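Local coordinates for protein tyrosine phosphatase (Orf virus, PDB 5NCR) that acts as a homodimeric tyrosine phosphatase with triple substrate specificity, probably also hydrolyses phosphoserine in proteins, and probably helps the virus evade interferon signalling, at residues V116-A121 and F161-F167; L12-A18 and F147-Y152; I87-P92 and Q170-F175. The protein carries 2 engineered substitutions. One frame throughout, in Å; residues are numbered along the deposited sequence.

Contact 1. Residues V116-A121 and F161-F167; sequences VNRSGA and FLENANF. With PO4 (phosphate ion), chain D; SO4 (sulfate ion), chain E.
F161 brings its ring obliquely against G120, where CE1 lies 3.4 Å from G120 O, while CB of the next residue, L162, lies over one face of the same ring. The F161 amide is turned back onto E163: its N donates to the anti lone pair of E163 OE2, an oxygen that also forms a salt bridge with R155. In L162, which has a left-handed backbone conformation, N donates a hydrogen bond to V116 O (3.0 Å), the donor standing 53° out of the carbonyl plane. L162 CD1 packs against A121 CB at 3.8 Å. E163 then lays CG against V116 CG1 (3.7 Å). N164 crosses the N117 side chain at about a right angle and caps helix 165-177, with N164 OD1 accepting from F167 N at 3.1 Å. Its ND2 is held by D81 and D82 and lies over the centre of the F167 ring. F167 meets R118 edge-on, CE2 being 3.7 Å from R118 CG, and the two side chains run alongside each other with ring and guanidinium 34° apart.

This packing backs the phosphate-binding P-loop of a protein tyrosine phosphatase. The amides of V116, N117 and R118 each donate to the phosphate ion. The R118 chain bends at chi3 (-79°); R118 NE donates a hydrogen bond to phosphate O4 at 2.8 Å and R118 NH2 to O1. R118 NH1 and NH2 also donate to a sulfate ion, probably from the crystallisation liquor, and NH1 bonds L79 O as well. S112 OG and A114 N also hydrogen-bond to the phosphate. Helix 140-158, through Y151 and I154, and L37 of strand 35-38 border F161, whereas L171 of helix 165-177 covers A121 and L162.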
loop_
_atom_site.group_PDB
_atom_site.type_symbol
_atom_site.label_atom_id
_atom_site.label_comp_id
_atom_site.label_asym_id
_atom_site.label_seq_id
_atom_site.Cartn_x
_atom_site.Cartn_y
_atom_site.Cartn_z
ATOM N N VAL B 116 8.396 20.799 0.311
ATOM C CA VAL B 116 7.833 19.525 0.749
ATOM C C VAL B 116 6.340 19.365 0.465
ATOM O O VAL B 116 5.974 18.451 -0.276
ATOM C CB VAL B 116 8.150 19.242 2.257
ATOM C CG1 VAL B 116 7.462 17.958 2.753
ATOM C CG2 VAL B 116 9.654 19.203 2.523
ATOM N N ASN B 117 5.485 20.194 1.094
ATOM C CA ASN B 117 4.048 19.976 1.060
ATOM C C ASN B 117 3.242 20.694 -0.024
ATOM O O ASN B 117 2.557 20.012 -0.768
ATOM C CB ASN B 117 3.444 20.273 2.421
ATOM C CG ASN B 117 3.954 19.346 3.485
ATOM O OD1 ASN B 117 4.489 19.793 4.475
ATOM N ND2 ASN B 117 3.827 18.053 3.333
ATOM N N ARG B 118 3.285 22.028 -0.105
ATOM C CA ARG B 118 2.485 22.755 -1.113
ATOM C C ARG B 118 2.959 22.454 -2.529
ATOM O O ARG B 118 2.169 21.979 -3.349
ATOM C CB ARG B 118 2.429 24.260 -0.798
ATOM C CG ARG B 118 1.767 24.526 0.560
ATOM C CD ARG B 118 2.054 25.888 1.121
ATOM N NE ARG B 118 3.376 25.968 1.728
ATOM C CZ ARG B 118 3.891 27.063 2.279
ATOM N NH1 ARG B 118 3.186 28.186 2.326
ATOM N NH2 ARG B 118 5.114 27.048 2.777
ATOM N N SER B 119 4.265 22.608 -2.762
ATOM C CA SER B 119 4.893 22.316 -4.045
ATOM C C SER B 119 4.917 20.816 -4.309
ATOM O O SER B 119 4.763 20.407 -5.462
ATOM C CB SER B 119 6.295 22.913 -4.113
ATOM O OG SER B 119 7.082 22.416 -3.043
ATOM N N GLY B 120 5.137 20.018 -3.260
ATOM C CA GLY B 120 5.104 18.565 -3.353
ATOM C C GLY B 120 3.730 18.100 -3.843
ATOM O O GLY B 120 3.649 17.249 -4.727
ATOM N N ALA B 121 2.630 18.721 -3.334
ATOM C CA ALA B 121 1.268 18.377 -3.774
ATOM C C ALA B 121 1.051 18.683 -5.254
ATOM O O ALA B 121 0.517 17.852 -5.983
ATOM C CB ALA B 121 0.229 19.088 -2.913
ATOM N N PHE B 161 8.529 14.622 1.483
ATOM C CA PHE B 161 7.698 14.896 0.321
ATOM C C PHE B 161 6.254 14.639 0.651
ATOM O O PHE B 161 5.910 13.516 1.009
ATOM C CB PHE B 161 8.155 14.023 -0.884
ATOM C CG PHE B 161 7.227 14.071 -2.083
ATOM C CD1 PHE B 161 7.183 15.189 -2.905
ATOM C CD2 PHE B 161 6.421 12.977 -2.403
ATOM C CE1 PHE B 161 6.320 15.231 -4.013
ATOM C CE2 PHE B 161 5.580 13.008 -3.522
ATOM C CZ PHE B 161 5.516 14.141 -4.308
ATOM N N LEU B 162 5.405 15.659 0.523
ATOM C CA LEU B 162 3.964 15.516 0.705
ATOM C C LEU B 162 3.576 14.794 2.008
ATOM O O LEU B 162 2.862 13.790 2.012
ATOM C CB LEU B 162 3.423 14.821 -0.554
ATOM C CG LEU B 162 1.921 14.785 -0.821
ATOM C CD1 LEU B 162 1.257 16.152 -0.672
ATOM C CD2 LEU B 162 1.683 14.185 -2.174
ATOM N N GLU B 163 4.109 15.300 3.111
ATOM C CA GLU B 163 3.902 14.782 4.454
ATOM C C GLU B 163 2.507 15.161 4.930
ATOM O O GLU B 163 1.875 14.411 5.675
ATOM C CB GLU B 163 5.000 15.325 5.411
ATOM C CG GLU B 163 6.433 15.106 4.909
ATOM C CD GLU B 163 6.826 13.660 4.694
ATOM O OE1 GLU B 163 6.407 12.823 5.517
ATOM O OE2 GLU B 163 7.516 13.354 3.695
ATOM N N ASN B 164 2.020 16.323 4.476
ATOM C CA ASN B 164 0.699 16.853 4.770
ATOM C C ASN B 164 -0.353 15.833 4.268
ATOM O O ASN B 164 -0.547 15.663 3.058
ATOM C CB ASN B 164 0.526 18.216 4.086
ATOM C CG ASN B 164 -0.750 18.921 4.425
ATOM O OD1 ASN B 164 -1.820 18.345 4.445
ATOM N ND2 ASN B 164 -0.671 20.193 4.701
ATOM N N ALA B 165 -0.974 15.121 5.229
ATOM C CA ALA B 165 -1.991 14.091 5.005
ATOM C C ALA B 165 -3.249 14.662 4.352
ATOM O O ALA B 165 -3.829 13.999 3.516
ATOM C CB ALA B 165 -2.341 13.414 6.313
ATOM N N ASN B 166 -3.625 15.917 4.675
ATOM C CA ASN B 166 -4.773 16.628 4.101
ATOM C C ASN B 166 -4.632 16.755 2.575
ATOM O O ASN B 166 -5.553 16.400 1.833
ATOM C CB ASN B 166 -4.952 18.010 4.779
ATOM C CG ASN B 166 -5.775 19.050 4.029
ATOM O OD1 ASN B 166 -5.349 20.202 3.843
ATOM N ND2 ASN B 166 -6.974 18.692 3.614
ATOM N N PHE B 167 -3.463 17.205 2.121
ATOM C CA PHE B 167 -3.139 17.393 0.713
ATOM C C PHE B 167 -3.033 16.043 0.030
ATOM O O PHE B 167 -3.526 15.892 -1.084
ATOM C CB PHE B 167 -1.787 18.135 0.560
ATOM C CG PHE B 167 -1.728 19.592 0.973
ATOM C CD1 PHE B 167 -2.877 20.259 1.421
ATOM C CD2 PHE B 167 -0.534 20.307 0.893
ATOM C CE1 PHE B 167 -2.816 21.603 1.814
ATOM C CE2 PHE B 167 -0.478 21.652 1.288
ATOM C CZ PHE B 167 -1.620 22.291 1.737
HETATM P P PO4 D . 6.231 23.384 2.300
HETATM O O1 PO4 D . 6.644 24.636 3.200
HETATM O O2 PO4 D . 6.193 22.059 3.186
HETATM O O3 PO4 D . 7.269 23.194 1.103
HETATM O O4 PO4 D . 4.872 23.605 1.690
HETATM S S SO4 E . 4.701 30.744 4.227
HETATM O O1 SO4 E . 3.980 31.200 5.432
HETATM O O2 SO4 E . 5.897 31.576 4.025
HETATM O O3 SO4 E . 5.080 29.330 4.439
HETATM O O4 SO4 E . 3.834 30.866 3.048
#

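Contact 2. Residues L12-A18 and F147-Y152; sequences LLRCTRA and FLKTYY
This contact lies at the disulfide-linked dimer interface: C15, joined through SG to C15 of the second subunit, is anchored by Y152 and L148 of helix 140-158. Y152 OH donates to C15 O (2.7 Å) in the carbonyl plane, on a lone pair, and L148 CD1 packs on C15 CB at 3.8 Å. The Y152 side chain is further flanked by A18, whose CB lies 3.7 Å from Y152 CE1.

T16, the first residue after the helix to leave helical backbone angles, covers Y151. Its CB sits over one face of the Y151 ring, displaced toward the rim, in a CH-pi contact 4.0 Å from the centroid. OG1 lies between the backbone N and the carbonyl carbon (chi1 56°), where it donates to L12 O at 2.8 Å, while CG2 faces the Y151 ring. T16 N reaches the same L12 oxygen from the opposite face of its plane, so two donors hold it; T16 OG1 is also hydrogen-bonded to R168 NE. A water bridges A18 N and Y151 OH. Within helix 7-15, L12 CD2 meets F147 CD1 obliquely at 3.8 Å, and L12 CD1 leans on L148 CB.

R14 of the second subunit makes a cation-pi contact with Y152. Past T16 the chain passes through an inverse gamma turn centred on R17. Together these contacts dock the N-terminal helix 7-15 on helix 140-158 of the dual-specificity phosphatase domain, next to the disulfide that joins the two subunits.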
loop_
_atom_site.group_PDB
_atom_site.type_symbol
_atom_site.label_atom_id
_atom_site.label_comp_id
_atom_site.label_asym_id
_atom_site.label_seq_id
_atom_site.Cartn_x
_atom_site.Cartn_y
_atom_site.Cartn_z
ATOM N N LEU B 12 -4.859 3.994 1.040
ATOM C CA LEU B 12 -3.716 4.622 0.350
ATOM C C LEU B 12 -3.075 5.761 1.167
ATOM O O LEU B 12 -1.848 5.845 1.228
ATOM C CB LEU B 12 -4.076 5.087 -1.073
ATOM C CG LEU B 12 -2.913 5.589 -1.965
ATOM C CD1 LEU B 12 -1.748 4.552 -2.040
ATOM C CD2 LEU B 12 -3.419 5.942 -3.338
ATOM N N LEU B 13 -3.901 6.580 1.848
ATOM C CA LEU B 13 -3.392 7.626 2.728
ATOM C C LEU B 13 -2.504 7.002 3.823
ATOM O O LEU B 13 -1.450 7.542 4.103
ATOM C CB LEU B 13 -4.546 8.407 3.341
ATOM C CG LEU B 13 -4.119 9.644 4.134
ATOM C CD1 LEU B 13 -3.493 10.729 3.202
ATOM C CD2 LEU B 13 -5.274 10.199 4.922
ATOM N N ARG B 14 -2.906 5.828 4.379
ATOM C CA ARG B 14 -2.141 5.061 5.356
ATOM C C ARG B 14 -0.898 4.468 4.723
ATOM O O ARG B 14 0.157 4.570 5.356
ATOM C CB ARG B 14 -3.000 3.962 6.008
ATOM C CG ARG B 14 -2.443 3.537 7.351
ATOM C CD ARG B 14 -3.239 2.412 7.979
ATOM N NE ARG B 14 -2.513 1.812 9.101
ATOM C CZ ARG B 14 -2.977 0.815 9.848
ATOM N NH1 ARG B 14 -4.179 0.303 9.610
ATOM N NH2 ARG B 14 -2.247 0.326 10.841
ATOM N N CYS B 15 -1.006 3.817 3.510
ATOM C CA CYS B 15 0.145 3.280 2.737
ATOM C C CYS B 15 1.249 4.344 2.560
ATOM O O CYS B 15 2.437 4.007 2.545
ATOM C CB CYS B 15 -0.298 2.784 1.367
ATOM S SG CYS B 15 -1.111 1.170 1.370
ATOM N N THR B 16 0.846 5.608 2.376
ATOM C CA THR B 16 1.761 6.720 2.119
ATOM C C THR B 16 2.095 7.558 3.377
ATOM O O THR B 16 2.760 8.606 3.257
ATOM C CB THR B 16 1.232 7.570 0.959
ATOM O OG1 THR B 16 -0.088 8.029 1.236
ATOM C CG2 THR B 16 1.273 6.841 -0.372
ATOM N N ARG B 17 1.646 7.105 4.567
ATOM C CA ARG B 17 1.993 7.694 5.861
ATOM C C ARG B 17 3.382 7.083 6.173
ATOM O O ARG B 17 3.499 5.980 6.705
ATOM C CB ARG B 17 0.957 7.324 6.933
ATOM C CG ARG B 17 1.134 8.045 8.256
ATOM C CD ARG B 17 0.010 7.719 9.208
ATOM N NE ARG B 17 0.106 8.513 10.434
ATOM C CZ ARG B 17 -0.125 8.045 11.658
ATOM N NH1 ARG B 17 -0.458 6.772 11.839
ATOM N NH2 ARG B 17 -0.018 8.845 12.710
ATOM N N ALA B 18 4.420 7.769 5.707
ATOM C CA ALA B 18 5.802 7.320 5.766
ATOM C C ALA B 18 6.529 7.628 7.087
ATOM O O ALA B 18 7.681 7.211 7.277
ATOM C CB ALA B 18 6.567 7.882 4.580
ATOM N N PHE B 147 0.211 5.622 -7.660
ATOM C CA PHE B 147 0.308 6.725 -6.714
ATOM C C PHE B 147 1.295 6.316 -5.607
ATOM O O PHE B 147 2.171 7.087 -5.244
ATOM C CB PHE B 147 -1.064 7.036 -6.103
ATOM C CG PHE B 147 -1.084 8.304 -5.265
ATOM C CD1 PHE B 147 -0.564 8.314 -3.967
ATOM C CD2 PHE B 147 -1.690 9.462 -5.743
ATOM C CE1 PHE B 147 -0.603 9.481 -3.186
ATOM C CE2 PHE B 147 -1.677 10.643 -4.989
ATOM C CZ PHE B 147 -1.163 10.638 -3.703
ATOM N N LEU B 148 1.133 5.106 -5.092
ATOM C CA LEU B 148 1.965 4.517 -4.066
ATOM C C LEU B 148 3.456 4.477 -4.469
ATOM O O LEU B 148 4.294 5.014 -3.743
ATOM C CB LEU B 148 1.448 3.111 -3.728
ATOM C CG LEU B 148 2.222 2.332 -2.701
ATOM C CD1 LEU B 148 2.285 3.069 -1.344
ATOM C CD2 LEU B 148 1.658 0.967 -2.562
ATOM N N LYS B 149 3.761 3.867 -5.621
ATOM C CA LYS B 149 5.112 3.698 -6.155
ATOM C C LYS B 149 5.752 5.081 -6.406
ATOM O O LYS B 149 6.881 5.288 -5.991
ATOM C CB LYS B 149 5.047 2.851 -7.434
ATOM C CG LYS B 149 6.364 2.575 -8.150
ATOM C CD LYS B 149 6.144 1.539 -9.280
ATOM C CE LYS B 149 6.987 1.754 -10.521
ATOM N NZ LYS B 149 8.347 1.181 -10.374
ATOM N N THR B 150 5.012 6.015 -7.014
ATOM C CA THR B 150 5.479 7.352 -7.364
ATOM C C THR B 150 5.752 8.190 -6.116
ATOM O O THR B 150 6.742 8.903 -6.077
ATOM C CB THR B 150 4.478 8.021 -8.316
ATOM O OG1 THR B 150 4.297 7.142 -9.426
ATOM C CG2 THR B 150 4.936 9.379 -8.797
ATOM N N TYR B 151 4.870 8.098 -5.116
ATOM C CA TYR B 151 5.010 8.809 -3.855
ATOM C C TYR B 151 6.348 8.410 -3.177
ATOM O O TYR B 151 7.099 9.286 -2.745
ATOM C CB TYR B 151 3.829 8.488 -2.918
ATOM C CG TYR B 151 4.017 9.165 -1.587
ATOM C CD1 TYR B 151 3.770 10.523 -1.439
ATOM C CD2 TYR B 151 4.570 8.479 -0.508
ATOM C CE1 TYR B 151 4.029 11.178 -0.239
ATOM C CE2 TYR B 151 4.826 9.122 0.699
ATOM C CZ TYR B 151 4.565 10.473 0.823
ATOM O OH TYR B 151 4.791 11.114 2.011
ATOM N N TYR B 152 6.602 7.097 -3.061
ATOM C CA TYR B 152 7.823 6.579 -2.421
ATOM C C TYR B 152 9.061 6.812 -3.276
ATOM O O TYR B 152 10.128 7.047 -2.733
ATOM C CB TYR B 152 7.664 5.129 -1.982
ATOM C CG TYR B 152 6.934 5.066 -0.656
ATOM C CD1 TYR B 152 7.513 5.570 0.507
ATOM C CD2 TYR B 152 5.637 4.573 -0.575
ATOM C CE1 TYR B 152 6.824 5.581 1.716
ATOM C CE2 TYR B 152 4.942 4.567 0.634
ATOM C CZ TYR B 152 5.547 5.066 1.784
ATOM O OH TYR B 152 4.889 5.127 2.988
HETATM O O HOH W 1 4.096 10.743 4.712
#

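Contact 3. Residues I87-P92 and Q170-F175; sequences IASIMP and QLIKMF
M91 and M174 meet at the apolar centre, M91 CB lying 3.6 Å from M174 SD. M91 CG fills the angle beside them, touching L171 CD2 at 3.9 Å and the edge of the F175 ring near CE2. The M91 and F175 side chains cross at about a right angle, with M91 CG at the rim of the ring, while M174 CG covers part of one ring face. Bent at chi3 (-85°), the M174 chain carries its terminal methyl outward: CE sits 3.8 Å from P92 CG and also lies against A88 O. On another side of this cluster, I87 CD1 reaches L171 CG at 4.1 Å.

The polar edge is made by Q170. Its chain is extended beyond CG and passes obliquely across I87, with OE1 3.4 Å from I87 CG1. That oxygen accepts a nearly straight bond from I87 N at 2.9 Å (175°), the donor tilted 23° from the carbonyl plane; a weak, longer bond comes from A88 N. T85 O takes a hydrogen bond from Q170 NE2, so both ends of the amide grip the backbone leading into helix 90-103.

The contact thus joins the beginning of helix 90-103 to helix 165-177. Helix 118-134 packs against the latter helix, with A121 and M124 on L171 and M128 and L132 on F175. F147 of helix 140-158 also packs on L171.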
loop_
_atom_site.group_PDB
_atom_site.type_symbol
_atom_site.label_atom_id
_atom_site.label_comp_id
_atom_site.label_asym_id
_atom_site.label_seq_id
_atom_site.Cartn_x
_atom_site.Cartn_y
_atom_site.Cartn_z
ATOM N N ILE B 87 -7.233 22.195 -1.958
ATOM C CA ILE B 87 -6.390 22.191 -3.162
ATOM C C ILE B 87 -7.110 21.550 -4.360
ATOM O O ILE B 87 -6.552 21.515 -5.461
ATOM C CB ILE B 87 -4.981 21.568 -2.912
ATOM C CG1 ILE B 87 -5.071 20.097 -2.415
ATOM C CG2 ILE B 87 -4.156 22.448 -1.989
ATOM C CD1 ILE B 87 -3.943 19.187 -2.848
ATOM N N ALA B 88 -8.341 21.040 -4.126
ATOM C CA ALA B 88 -9.212 20.391 -5.115
ATOM C C ALA B 88 -9.557 21.291 -6.293
ATOM O O ALA B 88 -9.682 20.774 -7.394
ATOM C CB ALA B 88 -10.488 19.881 -4.461
ATOM N N SER B 89 -9.711 22.618 -6.100
ATOM C CA SER B 89 -9.982 23.466 -7.281
ATOM C C SER B 89 -8.690 24.067 -7.894
ATOM O O SER B 89 -8.653 24.353 -9.093
ATOM C CB SER B 89 -11.051 24.516 -7.005
ATOM O OG SER B 89 -10.711 25.359 -5.920
ATOM N N ILE B 90 -7.606 24.154 -7.117
ATOM C CA ILE B 90 -6.306 24.642 -7.612
ATOM C C ILE B 90 -5.626 23.574 -8.503
ATOM O O ILE B 90 -5.046 23.902 -9.548
ATOM C CB ILE B 90 -5.401 25.023 -6.407
ATOM C CG1 ILE B 90 -5.839 26.353 -5.774
ATOM C CG2 ILE B 90 -3.890 25.031 -6.755
ATOM C CD1 ILE B 90 -5.406 26.497 -4.290
ATOM N N MET B 91 -5.679 22.299 -8.064
ATOM C CA MET B 91 -4.998 21.195 -8.742
ATOM C C MET B 91 -5.371 20.997 -10.219
ATOM O O MET B 91 -4.439 20.912 -11.010
ATOM C CB MET B 91 -5.139 19.872 -7.975
ATOM C CG MET B 91 -3.914 18.975 -8.119
ATOM S SD MET B 91 -2.298 19.812 -7.868
ATOM C CE MET B 91 -2.430 20.392 -6.214
ATOM N N PRO B 92 -6.658 20.953 -10.644
ATOM C CA PRO B 92 -6.938 20.774 -12.086
ATOM C C PRO B 92 -6.315 21.865 -12.958
ATOM O O PRO B 92 -5.768 21.552 -14.010
ATOM C CB PRO B 92 -8.471 20.786 -12.166
ATOM C CG PRO B 92 -8.921 20.395 -10.795
ATOM C CD PRO B 92 -7.918 21.040 -9.871
ATOM N N GLN B 170 -6.470 14.617 -0.500
ATOM C CA GLN B 170 -7.138 15.332 -1.596
ATOM C C GLN B 170 -6.611 14.872 -2.975
ATOM O O GLN B 170 -7.391 14.744 -3.910
ATOM C CB GLN B 170 -6.989 16.843 -1.457
ATOM C CG GLN B 170 -7.804 17.418 -0.307
ATOM C CD GLN B 170 -7.626 18.917 -0.259
ATOM O OE1 GLN B 170 -8.193 19.664 -1.049
ATOM N NE2 GLN B 170 -6.846 19.397 0.658
ATOM N N LEU B 171 -5.308 14.602 -3.074
ATOM C CA LEU B 171 -4.668 14.095 -4.296
ATOM C C LEU B 171 -5.099 12.658 -4.584
ATOM O O LEU B 171 -5.394 12.322 -5.726
ATOM C CB LEU B 171 -3.139 14.200 -4.193
ATOM C CG LEU B 171 -2.560 15.622 -4.213
ATOM C CD1 LEU B 171 -1.133 15.621 -3.770
ATOM C CD2 LEU B 171 -2.630 16.232 -5.591
ATOM N N ILE B 172 -5.178 11.821 -3.545
ATOM C CA ILE B 172 -5.671 10.436 -3.681
ATOM C C ILE B 172 -7.091 10.496 -4.230
ATOM O O ILE B 172 -7.366 9.832 -5.212
ATOM C CB ILE B 172 -5.540 9.621 -2.373
ATOM C CG1 ILE B 172 -4.045 9.382 -2.034
ATOM C CG2 ILE B 172 -6.330 8.275 -2.431
ATOM C CD1 ILE B 172 -3.745 9.058 -0.581
ATOM N N LYS B 173 -7.969 11.313 -3.631
ATOM C CA LYS B 173 -9.378 11.455 -4.063
ATOM C C LYS B 173 -9.488 11.842 -5.534
ATOM O O LYS B 173 -10.225 11.221 -6.298
ATOM C CB LYS B 173 -10.131 12.503 -3.226
ATOM C CG LYS B 173 -10.492 12.094 -1.806
ATOM C CD LYS B 173 -11.559 11.022 -1.682
ATOM C CE LYS B 173 -12.992 11.514 -1.731
ATOM N NZ LYS B 173 -13.932 10.388 -1.490
ATOM N N MET B 174 -8.723 12.847 -5.927
ATOM C CA MET B 174 -8.713 13.372 -7.279
ATOM C C MET B 174 -8.115 12.424 -8.341
ATOM O O MET B 174 -8.699 12.296 -9.408
ATOM C CB MET B 174 -7.988 14.730 -7.253
ATOM C CG MET B 174 -7.827 15.405 -8.580
ATOM S SD MET B 174 -7.515 17.172 -8.307
ATOM C CE MET B 174 -9.248 17.740 -8.147
ATOM N N PHE B 175 -6.946 11.819 -8.081
ATOM C CA PHE B 175 -6.228 11.043 -9.099
ATOM C C PHE B 175 -6.311 9.526 -8.950
ATOM O O PHE B 175 -5.969 8.789 -9.887
ATOM C CB PHE B 175 -4.762 11.485 -9.200
ATOM C CG PHE B 175 -4.597 12.929 -9.611
ATOM C CD1 PHE B 175 -4.770 13.317 -10.940
ATOM C CD2 PHE B 175 -4.259 13.900 -8.676
ATOM C CE1 PHE B 175 -4.619 14.658 -11.323
ATOM C CE2 PHE B 175 -4.101 15.240 -9.060
ATOM C CZ PHE B 175 -4.246 15.604 -10.386
#

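Overall arrangement
Helix 165-177 joins the three sites: contacts 1 and 3 both use it, their centres about 12 Å apart, and L12 and F147 of contact 2 pack on its I172. The centre of contact 2 lies about 12 Å from that of contact 1 and about 16 Å from that of contact 3; Y151 OH probably hydrogen-bonds to F161 O. Along the chain the segments run 12-18, 87-92, 116-121, 147-152, 161-167 and 170-175, so contact 1 is nested inside the loop closed by contact 3 while contact 2 crosses both. The helical side of the phosphatase domain thereby physically connects the phosphate-binding loop, helix 90-103 and the disulfide-linked dimer interface.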